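PDB 6M6T: 4-alpha-glucanotransferase from Streptococcus agalactiae, which is an amylomaltase of TIM-barrel fold that binds glycans in its pocket. Local coordinates for residues A[335-347]-A[356-369]. Residues are numbered along the deposited sequence; the frame is centred on the assembly and turned at random.
Sequences LGDLPIIAENLGY and LAGTGFPGMKIMEF. With AC1 (4,6-dideoxy-4-{[(1S,4R,5S,6S)-4,5,6-trihydroxy-3-(hydroxymethyl)cyclohex-2-en-1-yl]amino}-alpha-D-glucopyranose), chain J; GLC (alpha-D-glucopyranose), chain B.
Ile340 covers one face of the Phe361 ring, its CB 3.6 Å from the ring centroid in a CH-pi contact, while CB of Thr359 lies over the opposite face toward the rim. A flat aromatic fits because both broad faces are packed at once. Farther along, CD2 of Leu345 meets the edge of the Phe369 ring, and AC1 O2B lies at the edge of Tyr347, whose hydroxyl accepts a hydrogen bond from AC1 O3.

Between these rings the backbones join: Ala342 N donates to Pro362 O (2.8 Å, 174° at the hydrogen). Ala342 is small enough for the two chains to approach, and its CB packs against CD1 of Leu356. Asn344 CG sits between its own N and carbonyl carbon (chi1 60°), which brings OD1 to Met364 N at 3.1 Å; the amide oxygen takes an N-H that a strand carbonyl would usually accept. The flexible thioether of Met364 bends to put SD 3.5 Å from Glu343 CG, while Glu343 OE2 accepts from His297 N.

Strands 340-342 and 363-366, joined through helix 350-359, form a right-handed beta-alpha-beta unit that closes the parallel TIM barrel, with Glu343, Leu345, Tyr347 and Phe369 lining the glycan pocket at the C-terminal strand ends.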
loop_
_atom_site.group_PDB
_atom_site.type_symbol
_atom_site.label_atom_id
_atom_site.label_comp_id
_atom_site.label_asym_id
_atom_site.label_seq_id
_atom_site.Cartn_x
_atom_site.Cartn_y
_atom_site.Cartn_z
ATOM N N LEU A 335 -18.464 -14.424 -1.154
ATOM C CA LEU A 335 -17.115 -14.689 -1.624
ATOM C C LEU A 335 -16.475 -15.926 -1.003
ATOM O O LEU A 335 -15.383 -16.313 -1.440
ATOM C CB LEU A 335 -16.229 -13.469 -1.346
ATOM C CG LEU A 335 -16.537 -12.273 -2.234
ATOM C CD1 LEU A 335 -15.554 -11.128 -2.006
ATOM C CD2 LEU A 335 -16.495 -12.752 -3.651
ATOM N N GLY A 336 -17.133 -16.573 -0.023
ATOM C CA GLY A 336 -16.499 -17.568 0.827
ATOM C C GLY A 336 -15.667 -16.903 1.912
ATOM O O GLY A 336 -15.658 -15.680 2.046
ATOM N N ASP A 337 -14.956 -17.717 2.700
ATOM C CA ASP A 337 -13.938 -17.178 3.606
ATOM C C ASP A 337 -12.667 -16.864 2.806
ATOM O O ASP A 337 -12.388 -17.505 1.787
ATOM C CB ASP A 337 -13.675 -18.148 4.774
ATOM C CG ASP A 337 -13.171 -19.531 4.327
ATOM O OD1 ASP A 337 -12.190 -19.612 3.548
ATOM O OD2 ASP A 337 -13.769 -20.551 4.768
ATOM N N LEU A 338 -11.935 -15.822 3.205
ATOM C CA LEU A 338 -10.871 -15.313 2.334
ATOM C C LEU A 338 -9.611 -14.965 3.111
ATOM O O LEU A 338 -9.686 -14.554 4.275
ATOM C CB LEU A 338 -11.315 -14.066 1.553
ATOM C CG LEU A 338 -12.614 -14.136 0.762
ATOM C CD1 LEU A 338 -13.072 -12.720 0.401
ATOM C CD2 LEU A 338 -12.461 -15.031 -0.469
ATOM N N PRO A 339 -8.428 -15.074 2.468
ATOM C CA PRO A 339 -7.178 -14.746 3.168
ATOM C C PRO A 339 -7.004 -13.267 3.473
ATOM O O PRO A 339 -6.166 -12.611 2.842
ATOM C CB PRO A 339 -6.102 -15.205 2.183
ATOM C CG PRO A 339 -6.737 -15.050 0.848
ATOM C CD PRO A 339 -8.190 -15.383 1.041
ATOM N N ILE A 340 -7.764 -12.730 4.432
ATOM C CA ILE A 340 -7.615 -11.337 4.843
ATOM C C ILE A 340 -6.848 -11.282 6.153
ATOM O O ILE A 340 -7.071 -12.106 7.056
ATOM C CB ILE A 340 -8.974 -10.629 5.003
ATOM C CG1 ILE A 340 -9.944 -11.011 3.885
ATOM C CG2 ILE A 340 -8.777 -9.117 5.072
ATOM C CD1 ILE A 340 -9.387 -10.898 2.510
ATOM N N ILE A 341 -5.961 -10.298 6.284
ATOM C CA ILE A 341 -5.441 -9.915 7.587
ATOM C C ILE A 341 -5.903 -8.500 7.865
ATOM O O ILE A 341 -5.985 -7.669 6.950
ATOM C CB ILE A 341 -3.911 -10.047 7.686
ATOM C CG1 ILE A 341 -3.220 -8.980 6.851
ATOM C CG2 ILE A 341 -3.469 -11.447 7.275
ATOM C CD1 ILE A 341 -1.709 -9.087 6.873
ATOM N N ALA A 342 -6.254 -8.245 9.123
ATOM C CA ALA A 342 -6.885 -7.002 9.538
ATOM C C ALA A 342 -5.893 -6.139 10.301
ATOM O O ALA A 342 -5.272 -6.596 11.266
ATOM C CB ALA A 342 -8.102 -7.292 10.408
ATOM N N GLU A 343 -5.759 -4.893 9.877
ATOM C CA GLU A 343 -4.870 -3.932 10.527
ATOM C C GLU A 343 -5.680 -3.202 11.594
ATOM O O GLU A 343 -6.391 -2.241 11.299
ATOM C CB GLU A 343 -4.291 -2.972 9.488
ATOM C CG GLU A 343 -3.034 -2.232 9.928
ATOM C CD GLU A 343 -3.339 -0.854 10.522
ATOM O OE1 GLU A 343 -3.117 -0.668 11.732
ATOM O OE2 GLU A 343 -3.792 0.060 9.792
ATOM N N ASN A 344 -5.572 -3.636 12.849
ATOM C CA ASN A 344 -6.467 -3.097 13.870
ATOM C C ASN A 344 -5.735 -2.277 14.924
ATOM O O ASN A 344 -5.996 -2.414 16.123
ATOM C CB ASN A 344 -7.252 -4.229 14.531
ATOM C CG ASN A 344 -6.358 -5.252 15.196
ATOM O OD1 ASN A 344 -5.223 -5.481 14.779
ATOM N ND2 ASN A 344 -6.870 -5.875 16.242
ATOM N N LEU A 345 -4.828 -1.412 14.494
ATOM C CA LEU A 345 -4.041 -0.612 15.417
ATOM C C LEU A 345 -4.790 0.655 15.800
ATOM O O LEU A 345 -5.348 1.340 14.942
ATOM C CB LEU A 345 -2.694 -0.265 14.794
ATOM C CG LEU A 345 -1.772 -1.487 14.793
ATOM C CD1 LEU A 345 -0.906 -1.491 13.551
ATOM C CD2 LEU A 345 -0.915 -1.530 16.071
ATOM N N GLY A 346 -4.818 0.947 17.088
ATOM C CA GLY A 346 -5.350 2.214 17.570
ATOM C C GLY A 346 -6.826 2.155 17.910
ATOM O O GLY A 346 -7.599 1.386 17.337
ATOM N N TYR A 347 -7.211 2.982 18.887
ATOM C CA TYR A 347 -8.610 3.333 19.140
ATOM C C TYR A 347 -9.471 2.090 19.277
ATOM O O TYR A 347 -10.637 2.064 18.872
ATOM C CB TYR A 347 -9.153 4.264 18.045
ATOM C CG TYR A 347 -8.203 5.406 17.723
ATOM C CD1 TYR A 347 -8.203 6.570 18.478
ATOM C CD2 TYR A 347 -7.291 5.306 16.684
ATOM C CE1 TYR A 347 -7.328 7.592 18.204
ATOM C CE2 TYR A 347 -6.414 6.311 16.418
ATOM C CZ TYR A 347 -6.436 7.452 17.167
ATOM O OH TYR A 347 -5.557 8.460 16.874
ATOM N N LEU A 356 -13.362 -8.125 14.881
ATOM C CA LEU A 356 -12.304 -9.108 14.660
ATOM C C LEU A 356 -12.790 -10.517 14.987
ATOM O O LEU A 356 -12.833 -11.379 14.106
ATOM C CB LEU A 356 -11.039 -8.758 15.451
ATOM C CG LEU A 356 -9.762 -9.174 14.690
ATOM C CD1 LEU A 356 -9.899 -8.898 13.215
ATOM C CD2 LEU A 356 -8.502 -8.486 15.200
ATOM N N ALA A 357 -13.209 -10.760 16.236
ATOM C CA ALA A 357 -13.651 -12.103 16.614
ATOM C C ALA A 357 -14.656 -12.683 15.611
ATOM O O ALA A 357 -14.571 -13.865 15.235
ATOM C CB ALA A 357 -14.249 -12.070 18.016
ATOM N N GLY A 358 -15.596 -11.858 15.140
ATOM C CA GLY A 358 -16.544 -12.323 14.146
ATOM C C GLY A 358 -15.909 -12.700 12.821
ATOM O O GLY A 358 -16.423 -13.571 12.114
ATOM N N THR A 359 -14.807 -12.043 12.438
ATOM C CA THR A 359 -14.183 -12.482 11.184
ATOM C C THR A 359 -13.229 -13.662 11.368
ATOM O O THR A 359 -13.095 -14.488 10.458
ATOM C CB THR A 359 -13.425 -11.344 10.499
ATOM O OG1 THR A 359 -12.330 -10.911 11.319
ATOM C CG2 THR A 359 -14.333 -10.182 10.230
ATOM N N GLY A 360 -12.563 -13.773 12.518
ATOM C CA GLY A 360 -11.501 -14.745 12.643
ATOM C C GLY A 360 -10.250 -14.443 11.839
ATOM O O GLY A 360 -9.327 -15.267 11.834
ATOM N N PHE A 361 -10.189 -13.293 11.157
ATOM C CA PHE A 361 -8.957 -12.870 10.515
ATOM C C PHE A 361 -7.875 -12.652 11.563
ATOM O O PHE A 361 -8.168 -12.250 12.690
ATOM C CB PHE A 361 -9.123 -11.549 9.763
ATOM C CG PHE A 361 -10.180 -11.549 8.697
ATOM C CD1 PHE A 361 -10.387 -12.664 7.890
ATOM C CD2 PHE A 361 -10.935 -10.395 8.474
ATOM C CE1 PHE A 361 -11.351 -12.646 6.898
ATOM C CE2 PHE A 361 -11.904 -10.371 7.502
ATOM C CZ PHE A 361 -12.114 -11.503 6.709
ATOM N N PRO A 362 -6.614 -12.882 11.217
ATOM C CA PRO A 362 -5.535 -12.369 12.066
ATOM C C PRO A 362 -5.548 -10.848 12.163
ATOM O O PRO A 362 -5.881 -10.130 11.218
ATOM C CB PRO A 362 -4.258 -12.877 11.379
ATOM C CG PRO A 362 -4.706 -13.818 10.282
ATOM C CD PRO A 362 -6.175 -14.029 10.400
ATOM N N GLY A 363 -5.169 -10.361 13.339
ATOM C CA GLY A 363 -4.867 -8.968 13.540
ATOM C C GLY A 363 -3.386 -8.753 13.779
ATOM O O GLY A 363 -2.576 -9.670 13.702
ATOM N N MET A 364 -3.050 -7.514 14.103
ATOM C CA MET A 364 -1.660 -7.104 14.140
ATOM C C MET A 364 -1.144 -6.984 15.570
ATOM O O MET A 364 -1.910 -6.890 16.534
ATOM C CB MET A 364 -1.482 -5.779 13.397
ATOM C CG MET A 364 -1.858 -5.867 11.920
ATOM S SD MET A 364 -0.820 -4.818 10.892
ATOM C CE MET A 364 -1.051 -5.586 9.282
ATOM N N LYS A 365 0.188 -7.013 15.687
ATOM C CA LYS A 365 0.923 -6.764 16.928
ATOM C C LYS A 365 2.203 -6.033 16.533
ATOM O O LYS A 365 3.050 -6.588 15.823
ATOM C CB LYS A 365 1.239 -8.061 17.691
ATOM C CG LYS A 365 0.047 -8.697 18.441
ATOM C CD LYS A 365 -0.494 -7.791 19.568
ATOM C CE LYS A 365 -1.828 -8.292 20.144
ATOM N NZ LYS A 365 -1.914 -9.793 20.163
ATOM N N ILE A 366 2.331 -4.781 16.953
ATOM C CA ILE A 366 3.469 -3.953 16.583
ATOM C C ILE A 366 4.342 -3.834 17.821
ATOM O O ILE A 366 4.055 -3.045 18.725
ATOM C CB ILE A 366 3.039 -2.582 16.043
ATOM C CG1 ILE A 366 2.288 -2.754 14.720
ATOM C CG2 ILE A 366 4.251 -1.645 15.859
ATOM C CD1 ILE A 366 2.381 -1.542 13.786
ATOM N N MET A 367 5.425 -4.607 17.858
ATOM C CA MET A 367 6.214 -4.704 19.080
ATOM C C MET A 367 6.775 -3.370 19.534
ATOM O O MET A 367 7.195 -3.254 20.691
ATOM C CB MET A 367 7.378 -5.654 18.886
ATOM C CG MET A 367 7.820 -6.414 20.133
ATOM S SD MET A 367 9.053 -7.628 19.605
ATOM C CE MET A 367 8.849 -7.505 17.835
ATOM N N GLU A 368 6.830 -2.371 18.651
ATOM C CA GLU A 368 7.435 -1.107 19.039
ATOM C C GLU A 368 6.551 -0.312 19.974
ATOM O O GLU A 368 7.068 0.507 20.732
ATOM C CB GLU A 368 7.786 -0.280 17.804
ATOM C CG GLU A 368 9.215 -0.485 17.379
ATOM C CD GLU A 368 9.522 0.099 16.022
ATOM O OE1 GLU A 368 9.158 1.270 15.785
ATOM O OE2 GLU A 368 10.130 -0.615 15.192
ATOM N N PHE A 369 5.246 -0.552 19.949
ATOM C CA PHE A 369 4.307 0.069 20.871
ATOM C C PHE A 369 4.290 -0.591 22.246
ATOM O O PHE A 369 3.545 -0.139 23.125
ATOM C CB PHE A 369 2.887 0.001 20.303
ATOM C CG PHE A 369 2.702 0.715 18.995
ATOM C CD1 PHE A 369 3.276 1.956 18.772
ATOM C CD2 PHE A 369 1.909 0.155 17.998
ATOM C CE1 PHE A 369 3.075 2.614 17.579
ATOM C CE2 PHE A 369 1.716 0.808 16.808
ATOM C CZ PHE A 369 2.301 2.042 16.598
HETATM C C1 AC1 J . -1.069 5.143 18.220
HETATM O O2 AC1 J . -2.286 7.229 18.465
HETATM C C2 AC1 J . -1.583 6.402 17.520
HETATM C C4A AC1 J . -3.653 3.706 11.080
HETATM C C3 AC1 J . -2.566 6.000 16.461
HETATM O O3 AC1 J . -3.016 7.199 15.844
HETATM C C4 AC1 J . -1.886 5.093 15.434
HETATM N N4A AC1 J . -2.840 4.577 14.450
HETATM C C5 AC1 J . -1.273 3.882 16.107
HETATM O O5 AC1 J . -0.404 4.272 17.218
HETATM C C6 AC1 J . -0.520 3.074 15.029
HETATM C C1B AC1 J . -3.133 5.471 13.321
HETATM C C2B AC1 J . -4.501 5.095 12.848
HETATM O O2B AC1 J . -5.355 5.114 13.992
HETATM C C3B AC1 J . -4.455 3.683 12.323
HETATM O O3B AC1 J . -5.755 3.249 11.950
HETATM O O4 AC1 J . -3.506 2.353 10.599
HETATM C C5B AC1 J . -2.417 4.341 11.286
HETATM C C7B AC1 J . -2.188 5.239 12.330
HETATM C C6B AC1 J . -1.316 4.087 10.277
HETATM O O6B AC1 J . -1.527 2.767 9.770
HETATM C C1 GLC B . -2.290 1.741 22.136
HETATM C C2 GLC B . -2.606 1.355 20.647
HETATM C C3 GLC B . -1.817 2.244 19.665
HETATM C C4 GLC B . -2.353 3.655 19.973
HETATM C C5 GLC B . -1.773 4.043 21.360
HETATM C C6 GLC B . -1.916 5.548 21.643
HETATM O O1 GLC B . -0.953 1.356 22.493
HETATM O O2 GLC B . -2.378 -0.050 20.375
HETATM O O3 GLC B . -2.065 1.819 18.315
HETATM O O4 GLC B . -2.238 4.655 18.894
HETATM O O5 GLC B . -2.469 3.186 22.362
HETATM O O6 GLC B . -0.756 6.088 22.298
#